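Local coordinates for GTPase activator-like protein (Chaetomium thermophilum, PDB 5HIU) that is the N-terminal part of a TSC2 homologue, a protein that probably acts as a GTPase activator, at residues A[242-253]-A[281-292]. Residues are numbered along the deposited sequence; the frame is centred on the assembly and turned at random.
Sequences SIPTNKLKYCIQ and HGQSTVRILLDF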
ATOM      1  N   SER A 242      -7.764  -5.138  10.341  1.00 64.08           N
ATOM      2  CA  SER A 242      -6.987  -4.196  11.155  1.00 63.43           C
ATOM      3  C   SER A 242      -5.484  -4.340  11.043  1.00 62.25           C
ATOM      4  O   SER A 242      -4.959  -5.427  10.920  1.00 68.59           O
ATOM      5  CB  SER A 242      -7.350  -4.311  12.620  1.00 70.87           C
ATOM      6  OG  SER A 242      -6.451  -3.544  13.410  1.00 81.16           O
ATOM      7  N   ILE A 243      -4.820  -3.197  11.073  1.00 69.80           N
ATOM      8  CA  ILE A 243      -3.385  -3.073  11.225  1.00 72.85           C
ATOM      9  C   ILE A 243      -3.036  -3.120  12.732  1.00 74.87           C
ATOM     10  O   ILE A 243      -3.555  -2.337  13.527  1.00 72.29           O
ATOM     11  CB  ILE A 243      -2.910  -1.731  10.640  1.00 74.27           C
ATOM     12  CG1 ILE A 243      -3.178  -1.689   9.148  1.00 82.65           C
ATOM     13  CG2 ILE A 243      -1.428  -1.508  10.877  1.00 82.46           C
ATOM     14  CD1 ILE A 243      -2.928  -0.318   8.552  1.00 90.85           C
ATOM     15  N   PRO A 244      -2.148  -4.034  13.131  1.00 77.23           N
ATOM     16  CA  PRO A 244      -1.772  -4.065  14.534  1.00 76.58           C
ATOM     17  C   PRO A 244      -1.005  -2.810  14.898  1.00 75.85           C
ATOM     18  O   PRO A 244      -0.351  -2.240  14.035  1.00 71.58           O
ATOM     19  CB  PRO A 244      -0.853  -5.287  14.627  1.00 80.86           C
ATOM     20  CG  PRO A 244      -1.116  -6.099  13.400  1.00 81.05           C
ATOM     21  CD  PRO A 244      -1.493  -5.102  12.352  1.00 78.71           C
ATOM     22  N   THR A 245      -1.064  -2.411  16.166  1.00 78.59           N
ATOM     23  CA  THR A 245      -0.473  -1.151  16.618  1.00 84.89           C
ATOM     24  C   THR A 245       1.012  -1.013  16.248  1.00 86.38           C
ATOM     25  O   THR A 245       1.440   0.027  15.745  1.00 92.16           O
ATOM     26  CB  THR A 245      -0.662  -0.922  18.145  1.00 93.72           C
ATOM     27  OG1 THR A 245       0.015  -1.940  18.888  1.00102.00           O
ATOM     28  CG2 THR A 245      -2.155  -0.919  18.534  1.00 95.10           C
ATOM     29  N   ASN A 246       1.793  -2.061  16.470  1.00 89.59           N
ATOM     30  CA  ASN A 246       3.240  -2.016  16.185  1.00 91.89           C
ATOM     31  C   ASN A 246       3.653  -1.898  14.696  1.00 88.26           C
ATOM     32  O   ASN A 246       4.835  -1.716  14.391  1.00 90.91           O
ATOM     33  CB  ASN A 246       3.913  -3.240  16.798  1.00 97.04           C
ATOM     34  CG  ASN A 246       3.359  -4.540  16.248  1.00 99.04           C
ATOM     35  OD1 ASN A 246       2.203  -4.604  15.835  1.00 96.64           O
ATOM     36  ND2 ASN A 246       4.173  -5.583  16.253  1.00104.93           N
ATOM     37  N   LYS A 247       2.693  -2.012  13.780  1.00 83.68           N
ATOM     38  CA  LYS A 247       2.940  -1.825  12.337  1.00 81.21           C
ATOM     39  C   LYS A 247       2.611  -0.419  11.825  1.00 79.07           C
ATOM     40  O   LYS A 247       2.993  -0.040  10.698  1.00 74.59           O
ATOM     41  CB  LYS A 247       2.104  -2.829  11.544  1.00 75.60           C
ATOM     42  CG  LYS A 247       2.432  -4.275  11.857  1.00 77.74           C
ATOM     43  CD  LYS A 247       3.827  -4.609  11.358  1.00 77.09           C
ATOM     44  CE  LYS A 247       4.404  -5.802  12.065  1.00 80.14           C
ATOM     45  NZ  LYS A 247       5.878  -5.729  11.966  1.00 89.04           N
ATOM     46  N   LEU A 248       1.900   0.340  12.658  1.00 78.10           N
ATOM     47  CA  LEU A 248       1.332   1.620  12.264  1.00 74.52           C
ATOM     48  C   LEU A 248       2.410   2.582  11.809  1.00 69.17           C
ATOM     49  O   LEU A 248       2.330   3.111  10.718  1.00 68.22           O
ATOM     50  CB  LEU A 248       0.521   2.229  13.415  1.00 78.26           C
ATOM     51  CG  LEU A 248      -0.439   3.377  13.074  1.00 76.83           C
ATOM     52  CD1 LEU A 248      -1.569   2.907  12.168  1.00 71.23           C
ATOM     53  CD2 LEU A 248      -0.994   3.988  14.355  1.00 76.69           C
ATOM     54  N   LYS A 249       3.430   2.796  12.626  1.00 71.27           N
ATOM     55  CA  LYS A 249       4.501   3.690  12.229  1.00 71.80           C
ATOM     56  C   LYS A 249       4.945   3.371  10.802  1.00 72.68           C
ATOM     57  O   LYS A 249       5.022   4.262   9.951  1.00 74.16           O
ATOM     58  CB  LYS A 249       5.685   3.592  13.192  1.00 77.04           C
ATOM     59  CG  LYS A 249       6.845   4.508  12.826  1.00 77.53           C
ATOM     60  CD  LYS A 249       7.938   4.518  13.876  1.00 82.16           C
ATOM     61  CE  LYS A 249       9.154   5.242  13.323  1.00 85.80           C
ATOM     62  NZ  LYS A 249      10.155   5.649  14.352  1.00 90.90           N
ATOM     63  N   TYR A 250       5.205   2.095  10.536  1.00 72.87           N
ATOM     64  CA  TYR A 250       5.770   1.686   9.261  1.00 70.32           C
ATOM     65  C   TYR A 250       4.780   1.937   8.108  1.00 64.23           C
ATOM     66  O   TYR A 250       5.166   2.507   7.081  1.00 65.29           O
ATOM     67  CB  TYR A 250       6.244   0.220   9.342  1.00 78.99           C
ATOM     68  CG  TYR A 250       7.527  -0.007  10.160  1.00 87.09           C
ATOM     69  CD1 TYR A 250       8.092   1.013  10.936  1.00 90.52           C
ATOM     70  CD2 TYR A 250       8.163  -1.253  10.159  1.00 91.93           C
ATOM     71  CE1 TYR A 250       9.255   0.806  11.655  1.00 98.46           C
ATOM     72  CE2 TYR A 250       9.325  -1.470  10.882  1.00 93.86           C
ATOM     73  CZ  TYR A 250       9.861  -0.434  11.624  1.00102.85           C
ATOM     74  OH  TYR A 250      11.005  -0.622  12.347  1.00117.07           O
ATOM     75  N   CYS A 251       3.517   1.547   8.265  1.00 57.52           N
ATOM     76  CA  CYS A 251       2.490   1.924   7.266  1.00 55.47           C
ATOM     77  C   CYS A 251       2.452   3.449   7.005  1.00 52.82           C
ATOM     78  O   CYS A 251       2.495   3.905   5.865  1.00 48.13           O
ATOM     79  CB  CYS A 251       1.119   1.476   7.729  1.00 55.53           C
ATOM     80  SG  CYS A 251       0.957  -0.310   7.814  1.00 57.68           S
ATOM     81  N   ILE A 252       2.418   4.229   8.077  1.00 51.91           N
ATOM     82  CA  ILE A 252       2.425   5.676   7.956  1.00 54.64           C
ATOM     83  C   ILE A 252       3.713   6.164   7.297  1.00 59.79           C
ATOM     84  O   ILE A 252       3.654   6.974   6.353  1.00 58.08           O
ATOM     85  CB  ILE A 252       2.198   6.388   9.314  1.00 55.29           C
ATOM     86  CG1 ILE A 252       0.833   6.022   9.916  1.00 53.78           C
ATOM     87  CG2 ILE A 252       2.258   7.892   9.144  1.00 56.91           C
ATOM     88  CD1 ILE A 252      -0.357   6.261   8.999  1.00 49.78           C
ATOM     89  N   GLN A 253       4.868   5.682   7.765  1.00 62.92           N
ATOM     90  CA  GLN A 253       6.121   5.972   7.054  1.00 65.09           C
ATOM     91  C   GLN A 253       5.920   5.737   5.564  1.00 64.72           C
ATOM     92  O   GLN A 253       6.125   6.640   4.741  1.00 68.94           O
ATOM     93  CB  GLN A 253       7.279   5.091   7.515  1.00 69.41           C
ATOM     94  CG  GLN A 253       8.033   5.609   8.718  1.00 75.24           C
ATOM     95  CD  GLN A 253       9.421   5.005   8.833  1.00 82.17           C
ATOM     96  OE1 GLN A 253       9.633   3.844   8.481  1.00 84.86           O
ATOM     97  NE2 GLN A 253      10.373   5.787   9.338  1.00 86.90           N
ATOM     98  N   HIS A 281      -6.602   4.327  15.223  1.00 77.31           N
ATOM     99  CA  HIS A 281      -5.213   4.702  15.025  1.00 77.21           C
ATOM    100  C   HIS A 281      -5.015   6.222  14.929  1.00 71.23           C
ATOM    101  O   HIS A 281      -3.900   6.723  15.096  1.00 66.24           O
ATOM    102  CB  HIS A 281      -4.676   4.010  13.771  1.00 80.58           C
ATOM    103  CG  HIS A 281      -4.554   2.518  13.901  1.00 84.74           C
ATOM    104  ND1 HIS A 281      -3.804   1.915  14.889  1.00 90.65           N
ATOM    105  CD2 HIS A 281      -5.065   1.513  13.151  1.00 86.60           C
ATOM    106  CE1 HIS A 281      -3.870   0.603  14.751  1.00 92.83           C
ATOM    107  NE2 HIS A 281      -4.624   0.332  13.699  1.00 92.49           N
ATOM    108  N   GLY A 282      -6.098   6.948  14.654  1.00 70.89           N
ATOM    109  CA  GLY A 282      -6.075   8.413  14.530  1.00 67.59           C
ATOM    110  C   GLY A 282      -5.114   9.074  15.477  1.00 70.63           C
ATOM    111  O   GLY A 282      -4.148   9.705  15.042  1.00 78.73           O
ATOM    112  N   GLN A 283      -5.373   8.927  16.772  1.00 74.13           N
ATOM    113  CA  GLN A 283      -4.510   9.515  17.800  1.00 83.02           C
ATOM    114  C   GLN A 283      -3.056   9.093  17.639  1.00 82.35           C
ATOM    115  O   GLN A 283      -2.162   9.939  17.608  1.00 77.95           O
ATOM    116  CB  GLN A 283      -5.002   9.173  19.227  1.00 93.54           C
ATOM    117  CG  GLN A 283      -6.107  10.084  19.761  1.00 98.35           C
ATOM    118  CD  GLN A 283      -5.806  11.561  19.521  1.00103.30           C
ATOM    119  OE1 GLN A 283      -4.727  12.050  19.870  1.00106.26           O
ATOM    120  NE2 GLN A 283      -6.747  12.272  18.900  1.00104.28           N
ATOM    121  N   SER A 284      -2.832   7.785  17.520  1.00 86.69           N
ATOM    122  CA  SER A 284      -1.486   7.235  17.352  1.00 84.36           C
ATOM    123  C   SER A 284      -0.824   7.757  16.079  1.00 76.66           C
ATOM    124  O   SER A 284       0.367   8.088  16.079  1.00 79.00           O
ATOM    125  CB  SER A 284      -1.537   5.706  17.353  1.00 89.70           C
ATOM    126  OG  SER A 284      -1.958   5.221  18.620  1.00 92.31           O
ATOM    127  N   THR A 285      -1.605   7.875  15.011  1.00 70.70           N
ATOM    128  CA  THR A 285      -1.105   8.394  13.731  1.00 65.65           C
ATOM    129  C   THR A 285      -0.591   9.828  13.834  1.00 65.39           C
ATOM    130  O   THR A 285       0.479  10.146  13.308  1.00 63.91           O
ATOM    131  CB  THR A 285      -2.210   8.334  12.667  1.00 65.39           C
ATOM    132  OG1 THR A 285      -2.776   7.011  12.642  1.00 67.19           O
ATOM    133  CG2 THR A 285      -1.663   8.703  11.286  1.00 64.01           C
ATOM    134  N   VAL A 286      -1.349  10.694  14.506  1.00 65.61           N
ATOM    135  CA  VAL A 286      -0.919  12.084  14.707  1.00 65.22           C
ATOM    136  C   VAL A 286       0.412  12.112  15.452  1.00 69.09           C
ATOM    137  O   VAL A 286       1.369  12.782  15.053  1.00 67.51           O
ATOM    138  CB  VAL A 286      -1.970  12.886  15.505  1.00 66.52           C
ATOM    139  CG1 VAL A 286      -1.425  14.230  15.939  1.00 66.56           C
ATOM    140  CG2 VAL A 286      -3.221  13.098  14.677  1.00 69.07           C
ATOM    141  N   ARG A 287       0.440  11.386  16.562  1.00 78.52           N
ATOM    142  CA  ARG A 287       1.626  11.222  17.403  1.00 81.76           C
ATOM    143  C   ARG A 287       2.835  10.737  16.599  1.00 83.23           C
ATOM    144  O   ARG A 287       3.942  11.273  16.739  1.00 78.63           O
ATOM    145  CB  ARG A 287       1.275  10.218  18.501  1.00 92.52           C
ATOM    146  CG  ARG A 287       2.396   9.848  19.462  1.00102.58           C
ATOM    147  CD  ARG A 287       1.835   9.507  20.838  1.00103.85           C
ATOM    148  NE  ARG A 287       0.603   8.723  20.753  1.00102.29           N
ATOM    149  CZ  ARG A 287       0.525   7.395  20.848  1.00115.74           C
ATOM    150  NH1 ARG A 287       1.611   6.647  21.044  1.00117.02           N
ATOM    151  NH2 ARG A 287      -0.665   6.804  20.753  1.00125.46           N
ATOM    152  N   ILE A 288       2.597   9.730  15.750  1.00 79.33           N
ATOM    153  CA  ILE A 288       3.615   9.184  14.840  1.00 76.15           C
ATOM    154  C   ILE A 288       4.105  10.247  13.879  1.00 71.92           C
ATOM    155  O   ILE A 288       5.306  10.443  13.719  1.00 76.93           O
ATOM    156  CB  ILE A 288       3.063   7.971  14.036  1.00 72.67           C
ATOM    157  CG1 ILE A 288       2.943   6.751  14.949  1.00 73.82           C
ATOM    158  CG2 ILE A 288       3.944   7.629  12.830  1.00 69.76           C
ATOM    159  CD1 ILE A 288       2.026   5.665  14.422  1.00 75.54           C
ATOM    160  N   LEU A 289       3.161  10.907  13.219  1.00 68.39           N
ATOM    161  CA  LEU A 289       3.469  11.958  12.244  1.00 65.60           C
ATOM    162  C   LEU A 289       4.277  13.101  12.850  1.00 70.58           C
ATOM    163  O   LEU A 289       5.115  13.713  12.168  1.00 72.33           O
ATOM    164  CB  LEU A 289       2.169  12.540  11.687  1.00 62.42           C
ATOM    165  CG  LEU A 289       1.390  11.738  10.657  1.00 56.56           C
ATOM    166  CD1 LEU A 289      -0.002  12.325  10.512  1.00 55.66           C
ATOM    167  CD2 LEU A 289       2.110  11.738   9.317  1.00 55.32           C
ATOM    168  N   LEU A 290       3.996  13.420  14.114  1.00 73.20           N
ATOM    169  CA  LEU A 290       4.726  14.481  14.795  1.00 80.42           C
ATOM    170  C   LEU A 290       6.092  13.976  15.159  1.00 88.86           C
ATOM    171  O   LEU A 290       7.077  14.701  14.980  1.00 82.94           O
ATOM    172  CB  LEU A 290       4.005  14.949  16.052  1.00 81.00           C
ATOM    173  CG  LEU A 290       2.777  15.815  15.794  1.00 83.00           C
ATOM    174  CD1 LEU A 290       1.929  15.874  17.056  1.00 89.39           C
ATOM    175  CD2 LEU A 290       3.171  17.209  15.330  1.00 81.33           C
ATOM    176  N   ASP A 291       6.143  12.730  15.657  1.00 96.13           N
ATOM    177  CA  ASP A 291       7.413  12.048  15.962  1.00 99.56           C
ATOM    178  C   ASP A 291       8.408  12.213  14.820  1.00 97.26           C
ATOM    179  O   ASP A 291       9.582  12.427  15.061  1.00 98.11           O
ATOM    180  CB  ASP A 291       7.216  10.545  16.227  1.00 99.93           C
ATOM    181  CG  ASP A 291       6.744  10.238  17.636  1.00101.40           C
ATOM    182  OD1 ASP A 291       6.814  11.107  18.531  1.00106.01           O
ATOM    183  OD2 ASP A 291       6.300   9.091  17.842  1.00102.02           O
ATOM    184  N   PHE A 292       7.947  12.133  13.576  1.00 92.62           N
ATOM    185  CA  PHE A 292       8.854  12.331  12.456  1.00 97.31           C
ATOM    186  C   PHE A 292       9.491  13.699  12.547  1.00100.50           C
ATOM    187  O   PHE A 292      10.640  13.877  12.165  1.00109.56           O
ATOM    188  CB  PHE A 292       8.142  12.135  11.122  1.00 96.46           C
ATOM    189  CG  PHE A 292       7.579  10.752  10.942  1.00 99.42           C
ATOM    190  CD1 PHE A 292       8.319   9.630  11.312  1.00100.31           C
ATOM    191  CD2 PHE A 292       6.310  10.565  10.402  1.00101.39           C
ATOM    192  CE1 PHE A 292       7.799   8.354  11.142  1.00105.55           C
ATOM    193  CE2 PHE A 292       5.788   9.287  10.233  1.00 98.92           C
ATOM    194  CZ  PHE A 292       6.531   8.180  10.605  1.00 96.85           C
TER
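Leu248 and Ile252, one helical turn apart, enter helix 281-292 as successive knobs, a compact example of knobs-into-holes packing between helices. Leu248 lodges among His281, Ser284, Thr285 and Ile288. Its CD1 lies over one face of the His281 imidazole in a CH-pi contact, 3.7 Å from the ring centroid, while CD2 meets Ile288 CD1 and the CB of Ser284 and also approaches His281 ND1. CG set anti to the backbone N (chi1 -164°) places both methyls in the hole. Ile252 fills the next hole, among Thr285, Ile288, Leu289 and Phe292. Its CD1 reaches Thr285 CG2 at 3.6 Å, and its other branch, CG2, touches Leu289 CD2 and lies in the plane of the Phe292 ring, at the edge, 3.9 Å from CE2.

Round the Phe292 ring the packing continues with the aliphatic parts of two polar side chains: the extended chain of Lys249 brings CE near the ring edge at Phe292 CE1, and Gln253 CG approaches Phe292 CZ at 3.5 Å, with amide and ring planes 23° apart.

Polar interactions are few. His281 NE2 donates a weak, bent hydrogen bond to Ile243 O (2.9 Å), tying the imidazole edge to the residues leading into helix 245-261; Ser242 OG gives that same oxygen a second weak bond. Within the other helix, Thr285 OG1 donates to His281 O from well above the carbonyl plane, leaving its CG2 methyl to meet Ile252.

The axes of segments 245-253 and 281-292 approach to 10.0 Å and cross at -54°. Helix 266-277, between them in sequence, adds Ile276 against Leu248, His281 and Thr285, within an elongated all-helical alpha-solenoid.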